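Programmed cell death 6-interacting protein (Homo sapiens, PDB 5WA1) takes part in endosomal sorting, multivesicular body biogenesis, membrane repair and cytokinesis, and interacts with CHMP4 proteins through a region within its Bro1 domain. Local coordinates at residues L112-K117 and A135-E140; V144-A149 and G179-I184; K289-E294 and Y340-P345. All blocks are in the same frame, centred on the assembly; numbering follows the deposited sequence.

Contact 1 of 3, residues L112-K117 and A135-E140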
loop_
_atom_site.group_PDB
_atom_site.type_symbol
_atom_site.label_atom_id
_atom_site.label_comp_id
_atom_site.label_asym_id
_atom_site.label_seq_id
_atom_site.Cartn_x
_atom_site.Cartn_y
_atom_site.Cartn_z
ATOM N N LEU A 112 -24.237 -20.115 -3.591
ATOM C CA LEU A 112 -22.802 -20.014 -3.813
ATOM C C LEU A 112 -22.180 -19.557 -2.509
ATOM O O LEU A 112 -22.515 -18.477 -2.024
ATOM C CB LEU A 112 -22.476 -19.018 -4.929
ATOM C CG LEU A 112 -22.077 -19.539 -6.308
ATOM C CD1 LEU A 112 -21.768 -18.368 -7.224
ATOM C CD2 LEU A 112 -20.881 -20.464 -6.198
ATOM N N THR A 113 -21.289 -20.366 -1.938
ATOM C CA THR A 113 -20.654 -20.046 -0.663
ATOM C C THR A 113 -19.149 -19.915 -0.852
ATOM O O THR A 113 -18.471 -20.874 -1.238
ATOM C CB THR A 113 -20.968 -21.099 0.400
ATOM O OG1 THR A 113 -22.360 -21.035 0.738
ATOM C CG2 THR A 113 -20.140 -20.844 1.651
ATOM N N PHE A 114 -18.630 -18.732 -0.564
ATOM C CA PHE A 114 -17.201 -18.476 -0.637
ATOM C C PHE A 114 -16.619 -18.548 0.766
ATOM O O PHE A 114 -17.149 -17.930 1.699
ATOM C CB PHE A 114 -16.921 -17.116 -1.270
ATOM C CG PHE A 114 -17.637 -16.902 -2.572
ATOM C CD1 PHE A 114 -17.129 -17.419 -3.754
ATOM C CD2 PHE A 114 -18.821 -16.184 -2.611
ATOM C CE1 PHE A 114 -17.793 -17.219 -4.956
ATOM C CE2 PHE A 114 -19.490 -15.980 -3.803
ATOM C CZ PHE A 114 -18.976 -16.497 -4.977
ATOM N N THR A 115 -15.554 -19.327 0.915
ATOM C CA THR A 115 -14.869 -19.501 2.186
ATOM C C THR A 115 -13.478 -18.907 2.066
ATOM O O THR A 115 -12.714 -19.297 1.179
ATOM C CB THR A 115 -14.792 -20.977 2.570
ATOM O OG1 THR A 115 -16.117 -21.508 2.663
ATOM C CG2 THR A 115 -14.090 -21.142 3.907
ATOM N N TRP A 116 -13.157 -17.972 2.958
ATOM C CA TRP A 116 -11.882 -17.272 2.949
ATOM C C TRP A 116 -11.275 -17.312 4.341
ATOM O O TRP A 116 -11.986 -17.292 5.350
ATOM C CB TRP A 116 -12.038 -15.818 2.509
ATOM C CG TRP A 116 -12.341 -15.661 1.058
ATOM C CD1 TRP A 116 -13.553 -15.814 0.450
ATOM C CD2 TRP A 116 -11.413 -15.306 0.027
ATOM N NE1 TRP A 116 -13.437 -15.581 -0.900
ATOM C CE2 TRP A 116 -12.133 -15.267 -1.186
ATOM C CE3 TRP A 116 -10.044 -15.020 0.009
ATOM C CZ2 TRP A 116 -11.530 -14.950 -2.402
ATOM C CZ3 TRP A 116 -9.447 -14.705 -1.202
ATOM C CH2 TRP A 116 -10.189 -14.676 -2.388
ATOM N N LYS A 117 -9.971 -17.387 4.370
ATOM C CA LYS A 117 -9.233 -17.436 5.589
ATOM C C LYS A 117 -8.650 -16.055 5.920
ATOM O O LYS A 117 -8.411 -15.260 5.045
ATOM C CB LYS A 117 -8.134 -18.439 5.408
ATOM C CG LYS A 117 -7.482 -18.885 6.676
ATOM C CD LYS A 117 -6.298 -19.754 6.350
ATOM C CE LYS A 117 -5.482 -19.993 7.596
ATOM N NZ LYS A 117 -4.073 -20.287 7.242
ATOM N N ALA A 135 -22.468 -16.774 1.745
ATOM C CA ALA A 135 -23.115 -16.819 0.432
ATOM C C ALA A 135 -23.389 -15.385 -0.029
ATOM O O ALA A 135 -24.521 -14.894 -0.031
ATOM C CB ALA A 135 -24.391 -17.656 0.493
ATOM N N SER A 136 -22.308 -14.705 -0.419
ATOM C CA SER A 136 -22.392 -13.292 -0.771
ATOM C C SER A 136 -21.355 -12.938 -1.827
ATOM O O SER A 136 -20.160 -13.195 -1.643
ATOM C CB SER A 136 -22.198 -12.405 0.461
ATOM O OG SER A 136 -22.350 -11.033 0.131
ATOM N N LEU A 137 -21.820 -12.328 -2.921
ATOM C CA LEU A 137 -20.897 -11.790 -3.914
ATOM C C LEU A 137 -20.093 -10.629 -3.344
ATOM O O LEU A 137 -18.909 -10.471 -3.663
ATOM C CB LEU A 137 -21.661 -11.345 -5.155
ATOM C CG LEU A 137 -20.979 -11.624 -6.489
ATOM C CD1 LEU A 137 -20.384 -13.024 -6.487
ATOM C CD2 LEU A 137 -21.984 -11.476 -7.621
ATOM N N GLY A 138 -20.723 -9.802 -2.501
ATOM C CA GLY A 138 -20.005 -8.698 -1.885
ATOM C C GLY A 138 -18.825 -9.160 -1.051
ATOM O O GLY A 138 -17.783 -8.500 -1.013
ATOM N N TYR A 139 -18.975 -10.298 -0.372
ATOM C CA TYR A 139 -17.862 -10.881 0.373
ATOM C C TYR A 139 -16.744 -11.309 -0.568
ATOM O O TYR A 139 -15.564 -11.045 -0.307
ATOM C CB TYR A 139 -18.360 -12.073 1.193
ATOM C CG TYR A 139 -17.313 -12.762 2.052
ATOM C CD1 TYR A 139 -16.440 -12.033 2.850
ATOM C CD2 TYR A 139 -17.239 -14.154 2.097
ATOM C CE1 TYR A 139 -15.498 -12.672 3.652
ATOM C CE2 TYR A 139 -16.306 -14.800 2.892
ATOM C CZ TYR A 139 -15.438 -14.056 3.666
ATOM O OH TYR A 139 -14.517 -14.712 4.457
ATOM N N GLU A 140 -17.100 -11.977 -1.668
ATOM C CA GLU A 140 -16.093 -12.412 -2.630
ATOM C C GLU A 140 -15.362 -11.217 -3.227
ATOM O O GLU A 140 -14.125 -11.191 -3.264
ATOM C CB GLU A 140 -16.747 -13.261 -3.725
ATOM C CG GLU A 140 -15.812 -13.642 -4.862
ATOM C CD GLU A 140 -14.982 -14.883 -4.572
ATOM O OE1 GLU A 140 -14.884 -15.295 -3.395
ATOM O OE2 GLU A 140 -14.434 -15.460 -5.540
#
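The ring of F114 drops from the strand onto the side chain of E140, which lies across one of its faces. CB of E140 sits over the middle of the ring, 3.8 Å from the F114 ring centroid, in CH-pi contact. A bend at chi2 (85°) then turns CD of E140 back across the same ring, where the carboxylate stacks at a shallow tilt above CD1 and CE1. CD1 of L137 reaches F114 CZ at 4.0 Å, and the backbone O of S136 approaches F114 CD2 at 3.4 Å, so the first helical turn forms a shallow cup for this phenyl. The setting is a β-hairpin, strands 114-117 and 131-134, whose second strand runs on into helix 137-157 with S136 as N-cap; the first turn of the helix packs against the side of strand 114-117 that carries F114 and W116. W116 NE1 gives a hydrogen bond of 2.9 Å to E140 OE1, which lies in the indole plane (N-H...O 150°), while OE2 of the same buried carboxylate is held by R71 and Y92. E140 OE1 fills the gap between the two strand aromatics, while Y139 packs against W116 and the F114 backbone: the edge of the W116 five-membered ring is directed at the Y139 face, centroids 5.3 Å apart and planes at 77°. Y139 CE2 lies 3.5 Å from F114 O, and its OH, hydrogen-bonded to L132 O, comes within 3.3 Å of W116 CB. At the far end, A135 CA makes a CA-H...O contact of 3.0 Å with L112 O.

Contact 2 of 3, residues V144-A149 and G179-I184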
loop_
_atom_site.group_PDB
_atom_site.type_symbol
_atom_site.label_atom_id
_atom_site.label_comp_id
_atom_site.label_asym_id
_atom_site.label_seq_id
_atom_site.Cartn_x
_atom_site.Cartn_y
_atom_site.Cartn_z
ATOM N N VAL A 144 -11.358 -10.607 -2.866
ATOM C CA VAL A 144 -10.580 -10.532 -4.098
ATOM C C VAL A 144 -9.879 -9.183 -4.203
ATOM O O VAL A 144 -8.697 -9.111 -4.560
ATOM C CB VAL A 144 -11.479 -10.820 -5.315
ATOM C CG1 VAL A 144 -10.804 -10.382 -6.600
ATOM C CG2 VAL A 144 -11.785 -12.288 -5.368
ATOM N N LEU A 145 -10.581 -8.095 -3.878
ATOM C CA LEU A 145 -9.929 -6.789 -3.933
ATOM C C LEU A 145 -8.812 -6.686 -2.901
ATOM O O LEU A 145 -7.805 -6.014 -3.145
ATOM C CB LEU A 145 -10.948 -5.665 -3.728
ATOM C CG LEU A 145 -10.353 -4.257 -3.891
ATOM C CD1 LEU A 145 -9.638 -4.132 -5.234
ATOM C CD2 LEU A 145 -11.424 -3.173 -3.728
ATOM N N PHE A 146 -8.971 -7.348 -1.751
ATOM C CA PHE A 146 -7.891 -7.419 -0.771
ATOM C C PHE A 146 -6.642 -8.038 -1.380
ATOM O O PHE A 146 -5.528 -7.544 -1.175
ATOM C CB PHE A 146 -8.345 -8.234 0.445
ATOM C CG PHE A 146 -7.352 -8.235 1.587
ATOM C CD1 PHE A 146 -6.291 -9.132 1.607
ATOM C CD2 PHE A 146 -7.493 -7.343 2.640
ATOM C CE1 PHE A 146 -5.379 -9.125 2.648
ATOM C CE2 PHE A 146 -6.591 -7.337 3.697
ATOM C CZ PHE A 146 -5.533 -8.229 3.700
ATOM N N ASN A 147 -6.807 -9.139 -2.113
ATOM C CA ASN A 147 -5.650 -9.809 -2.695
ATOM C C ASN A 147 -5.051 -9.004 -3.839
ATOM O O ASN A 147 -3.840 -9.073 -4.056
ATOM C CB ASN A 147 -6.031 -11.224 -3.153
ATOM C CG ASN A 147 -6.091 -12.206 -1.992
ATOM O OD1 ASN A 147 -6.078 -11.797 -0.835
ATOM N ND2 ASN A 147 -6.151 -13.501 -2.295
ATOM N N CYS A 148 -5.869 -8.252 -4.587
ATOM C CA CYS A 148 -5.302 -7.331 -5.570
ATOM C C CYS A 148 -4.370 -6.343 -4.885
ATOM O O CYS A 148 -3.222 -6.147 -5.307
ATOM C CB CYS A 148 -6.402 -6.571 -6.306
ATOM S SG CYS A 148 -7.527 -7.585 -7.303
ATOM N N ALA A 149 -4.858 -5.710 -3.816
ATOM C CA ALA A 149 -4.043 -4.751 -3.074
ATOM C C ALA A 149 -2.810 -5.418 -2.476
ATOM O O ALA A 149 -1.698 -4.880 -2.559
ATOM C CB ALA A 149 -4.891 -4.100 -1.979
ATOM N N GLY A 179 -5.503 2.753 -2.425
ATOM C CA GLY A 179 -6.876 3.025 -2.813
ATOM C C GLY A 179 -7.766 1.804 -2.728
ATOM O O GLY A 179 -8.968 1.919 -2.455
ATOM N N ALA A 180 -7.201 0.618 -2.953
ATOM C CA ALA A 180 -8.013 -0.591 -2.894
ATOM C C ALA A 180 -8.331 -0.977 -1.454
ATOM O O ALA A 180 -9.466 -1.358 -1.156
ATOM C CB ALA A 180 -7.313 -1.742 -3.620
ATOM N N PHE A 181 -7.348 -0.884 -0.546
ATOM C CA PHE A 181 -7.650 -1.095 0.868
ATOM C C PHE A 181 -8.667 -0.075 1.354
ATOM O O PHE A 181 -9.556 -0.401 2.149
ATOM C CB PHE A 181 -6.380 -1.011 1.722
ATOM C CG PHE A 181 -5.462 -2.194 1.576
ATOM C CD1 PHE A 181 -5.942 -3.489 1.692
ATOM C CD2 PHE A 181 -4.101 -2.001 1.333
ATOM C CE1 PHE A 181 -5.088 -4.583 1.562
ATOM C CE2 PHE A 181 -3.244 -3.085 1.195
ATOM C CZ PHE A 181 -3.731 -4.377 1.318
ATOM N N LEU A 182 -8.561 1.166 0.872
ATOM C CA LEU A 182 -9.503 2.202 1.289
ATOM C C LEU A 182 -10.897 1.936 0.739
ATOM O O LEU A 182 -11.900 2.202 1.417
ATOM C CB LEU A 182 -9.009 3.572 0.840
ATOM C CG LEU A 182 -9.861 4.728 1.343
ATOM C CD1 LEU A 182 -9.810 4.771 2.861
ATOM C CD2 LEU A 182 -9.380 6.029 0.742
ATOM N N HIS A 183 -10.988 1.430 -0.493
ATOM C CA HIS A 183 -12.294 1.051 -1.028
ATOM C C HIS A 183 -12.929 -0.052 -0.192
ATOM O O HIS A 183 -14.140 -0.035 0.055
ATOM C CB HIS A 183 -12.168 0.613 -2.488
ATOM C CG HIS A 183 -13.485 0.483 -3.188
ATOM N ND1 HIS A 183 -14.020 -0.735 -3.548
ATOM C CD2 HIS A 183 -14.373 1.419 -3.595
ATOM C CE1 HIS A 183 -15.182 -0.544 -4.143
ATOM N NE2 HIS A 183 -15.421 0.754 -4.185
ATOM N N ILE A 184 -12.127 -1.021 0.261
ATOM C CA ILE A 184 -12.671 -2.066 1.123
ATOM C C ILE A 184 -13.173 -1.463 2.428
ATOM O O ILE A 184 -14.243 -1.830 2.927
ATOM C CB ILE A 184 -11.627 -3.165 1.379
ATOM C CG1 ILE A 184 -11.158 -3.776 0.060
ATOM C CG2 ILE A 184 -12.205 -4.256 2.279
ATOM C CD1 ILE A 184 -10.084 -4.806 0.235
#
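A149 and F181 meet in the tight part of this contact: CB of A149 stands almost over the centre of the F181 ring, 3.5 Å from its centroid, as a CH-pi contact. CG of F181 is anti to the carbonyl carbon (chi1 -73°), and from there the ring reaches across to the other helix, where its CE1 edge turns to the face of F146. That edge-to-face pair has centroids 5.4 Å apart and planes at 68°, with CE1 offset toward the F146 rim. Close by, A149 CB meets A180 CB at 3.8 Å, two small residues that let the backbones draw together. I184 fits alongside, its CD1 3.4 Å from F146 N. L145, equally buried, lays CD1 on A180 CB and CD2 beside I184 CG1. Beyond the ring of F181, L208, S209 and M212 of helix 202-226 continue the core.

The solvent side belongs to H183, partly exposed and little covered by the other segment. L145 CD2 meets it at the ring edge, 3.6 Å from H183 ND1, a nitrogen that this contact buries without any polar partner in the model. Y93 also touches H183 there. The axes of segments 144-149 and 179-184 approach to 8.8 Å and cross at -158°; their parent helices form an antiparallel pair, consistent with the TPR-clan relationship of the Bro1 domain.

Contact 3 of 3, residues K289-E294 and Y340-P345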
loop_
_atom_site.group_PDB
_atom_site.type_symbol
_atom_site.label_atom_id
_atom_site.label_comp_id
_atom_site.label_asym_id
_atom_site.label_seq_id
_atom_site.Cartn_x
_atom_site.Cartn_y
_atom_site.Cartn_z
ATOM N N LYS A 289 24.206 30.051 4.292
ATOM C CA LYS A 289 25.181 30.533 5.277
ATOM C C LYS A 289 24.567 30.658 6.668
ATOM O O LYS A 289 25.025 31.451 7.495
ATOM C CB LYS A 289 25.810 31.860 4.843
ATOM C CG LYS A 289 26.366 31.822 3.432
ATOM C CD LYS A 289 26.965 33.146 3.050
ATOM C CE LYS A 289 27.335 33.193 1.583
ATOM N NZ LYS A 289 28.001 34.491 1.307
ATOM N N LYS A 290 23.524 29.872 6.935
ATOM C CA LYS A 290 22.867 29.847 8.244
ATOM C C LYS A 290 23.479 28.696 9.033
ATOM O O LYS A 290 22.887 27.633 9.219
ATOM C CB LYS A 290 21.353 29.695 8.084
ATOM C CG LYS A 290 20.688 30.884 7.402
ATOM C CD LYS A 290 19.279 30.546 6.915
ATOM C CE LYS A 290 18.595 31.800 6.404
ATOM N NZ LYS A 290 17.123 31.667 6.367
ATOM N N PHE A 291 24.701 28.927 9.504
ATOM C CA PHE A 291 25.510 27.833 10.029
ATOM C C PHE A 291 25.021 27.368 11.390
ATOM O O PHE A 291 25.127 26.180 11.709
ATOM C CB PHE A 291 26.986 28.276 10.100
ATOM C CG PHE A 291 27.605 28.529 8.745
ATOM C CD1 PHE A 291 27.553 27.575 7.742
ATOM C CD2 PHE A 291 28.230 29.742 8.477
ATOM C CE1 PHE A 291 28.124 27.820 6.492
ATOM C CE2 PHE A 291 28.806 29.994 7.236
ATOM C CZ PHE A 291 28.759 29.038 6.244
ATOM N N GLY A 292 24.519 28.283 12.225
ATOM C CA GLY A 292 23.912 27.860 13.473
ATOM C C GLY A 292 22.713 26.962 13.228
ATOM O O GLY A 292 22.585 25.891 13.830
ATOM N N GLU A 293 21.844 27.367 12.300
ATOM C CA GLU A 293 20.676 26.552 11.981
ATOM C C GLU A 293 21.082 25.201 11.408
ATOM O O GLU A 293 20.473 24.175 11.734
ATOM C CB GLU A 293 19.755 27.286 11.004
ATOM C CG GLU A 293 18.638 26.373 10.488
ATOM C CD GLU A 293 17.664 27.048 9.533
ATOM O OE1 GLU A 293 17.710 28.291 9.398
ATOM O OE2 GLU A 293 16.839 26.323 8.922
ATOM N N GLU A 294 22.113 25.173 10.556
ATOM C CA GLU A 294 22.571 23.897 10.011
ATOM C C GLU A 294 22.938 22.926 11.126
ATOM O O GLU A 294 22.565 21.746 11.080
ATOM C CB GLU A 294 23.775 24.093 9.079
ATOM C CG GLU A 294 24.220 22.756 8.477
ATOM C CD GLU A 294 25.657 22.719 7.954
ATOM O OE1 GLU A 294 26.403 23.717 8.110
ATOM O OE2 GLU A 294 26.030 21.660 7.376
ATOM N N TYR A 340 32.908 31.171 12.378
ATOM C CA TYR A 340 31.709 31.981 12.186
ATOM C C TYR A 340 31.089 32.415 13.505
ATOM O O TYR A 340 30.590 33.543 13.605
ATOM C CB TYR A 340 30.699 31.211 11.337
ATOM C CG TYR A 340 31.338 30.631 10.103
ATOM C CD1 TYR A 340 31.948 31.457 9.164
ATOM C CD2 TYR A 340 31.361 29.255 9.891
ATOM C CE1 TYR A 340 32.549 30.932 8.030
ATOM C CE2 TYR A 340 31.954 28.717 8.766
ATOM C CZ TYR A 340 32.548 29.557 7.838
ATOM O OH TYR A 340 33.143 29.015 6.719
ATOM N N HIS A 341 31.125 31.547 14.521
ATOM C CA HIS A 341 30.536 31.832 15.834
ATOM C C HIS A 341 29.046 32.163 15.739
ATOM O O HIS A 341 28.542 33.029 16.460
ATOM C CB HIS A 341 31.300 32.948 16.544
ATOM C CG HIS A 341 32.740 32.626 16.766
ATOM N ND1 HIS A 341 33.754 33.528 16.531
ATOM C CD2 HIS A 341 33.339 31.489 17.194
ATOM C CE1 HIS A 341 34.916 32.966 16.811
ATOM N NE2 HIS A 341 34.692 31.727 17.213
ATOM N N ASP A 342 28.336 31.477 14.837
ATOM C CA ASP A 342 26.881 31.534 14.827
ATOM C C ASP A 342 26.333 30.936 16.114
ATOM O O ASP A 342 26.806 29.896 16.581
ATOM C CB ASP A 342 26.306 30.736 13.648
ATOM C CG ASP A 342 26.256 31.526 12.339
ATOM O OD1 ASP A 342 26.843 32.610 12.253
ATOM O OD2 ASP A 342 25.599 31.047 11.387
ATOM N N ARG A 343 25.311 31.573 16.675
ATOM C CA ARG A 343 24.564 30.932 17.748
ATOM C C ARG A 343 23.771 29.763 17.181
ATOM O O ARG A 343 23.168 29.861 16.108
ATOM C CB ARG A 343 23.615 31.915 18.428
ATOM C CG ARG A 343 22.949 31.326 19.658
ATOM C CD ARG A 343 21.607 31.973 19.960
ATOM N NE ARG A 343 20.589 30.966 20.256
ATOM C CZ ARG A 343 20.344 30.480 21.469
ATOM N NH1 ARG A 343 21.038 30.913 22.517
ATOM N NH2 ARG A 343 19.399 29.564 21.637
ATOM N N VAL A 344 23.793 28.641 17.890
ATOM C CA VAL A 344 23.026 27.460 17.507
ATOM C C VAL A 344 21.640 27.595 18.130
ATOM O O VAL A 344 21.529 27.563 19.365
ATOM C CB VAL A 344 23.715 26.163 17.944
ATOM C CG1 VAL A 344 22.850 24.956 17.568
ATOM C CG2 VAL A 344 25.093 26.063 17.308
ATOM N N PRO A 345 20.585 27.768 17.340
ATOM C CA PRO A 345 19.254 27.965 17.926
ATOM C C PRO A 345 18.691 26.679 18.510
ATOM O O PRO A 345 19.019 25.572 18.070
ATOM C CB PRO A 345 18.412 28.441 16.734
ATOM C CG PRO A 345 19.091 27.829 15.545
ATOM C CD PRO A 345 20.561 27.762 15.864
#
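D342 reaches with one carboxylate oxygen to two successive backbone N-H groups at the start of helix 291-311. The better bond runs from G292 N to D342 OD2, 3.1 Å long with an N-H...O angle of 153°, and it uses the anti lone pair of that oxygen. F291 N lies 3.0 Å from D342 OD2, but this second bond is weak and bent (124°). The CB of D342 points toward the helix start, where the negative charge would be expected to suit the helix dipole. An aspartate from a separate loop thus accepts the N-H groups at this helix N-terminus, within the region of the Bro1 domain (197-379) that interacts with CHMP4 proteins. The loop end of this pairing is itself tied down, since D342 N is bonded to N336 OD1.

Next to the polar pair the backbones meet directly. G292 has no side chain to hold the loop off, and its CA makes a CA-H...O contact of 3.4 Å with R343 O. P345 follows along the same side, its CD 3.4 Å from G292 O, while V344 CG1 approaches that oxygen more distantly.

Toward the surface, F291 and Y340 form an offset stack, with ring centroids 4.2 Å apart and planes only 21° from parallel. F291 CE2 lies over the middle of the tyrosine ring, and the opposite face of F291 carries the CA of K289, so the phenyl is sandwiched between its own chain and Y340.

K289 ends helix 262-287 in a Schellman motif, and K290 is the N-cap position of helix 291-311. The loop leaving helix 319-340 runs past the first turn of helix 291-311, just after the short link from helix 262-287, with V344 continuing onto I295 and A296 and with P345 onto A296 and L350.

Overall arrangement
Contacts 1 and 2 are neighbours, with centres 15 Å apart, and share helix 137-157: its first turn meets the hairpin strand in contact 1, and a later part packs on helix 164-191 in contact 2. They touch directly through W116, whose CZ3 lies 3.7 Å from N147 ND2. Contact 3 stands far off at the other end of the elongated domain, its centre about 63 Å from that of contact 1 and 49 Å from that of contact 2; even the nearest atoms of contacts 2 and 3 are about 34 Å apart. Of the three, contact 3 alone falls wholly within residues 197-379, the region that interacts with CHMP4 proteins.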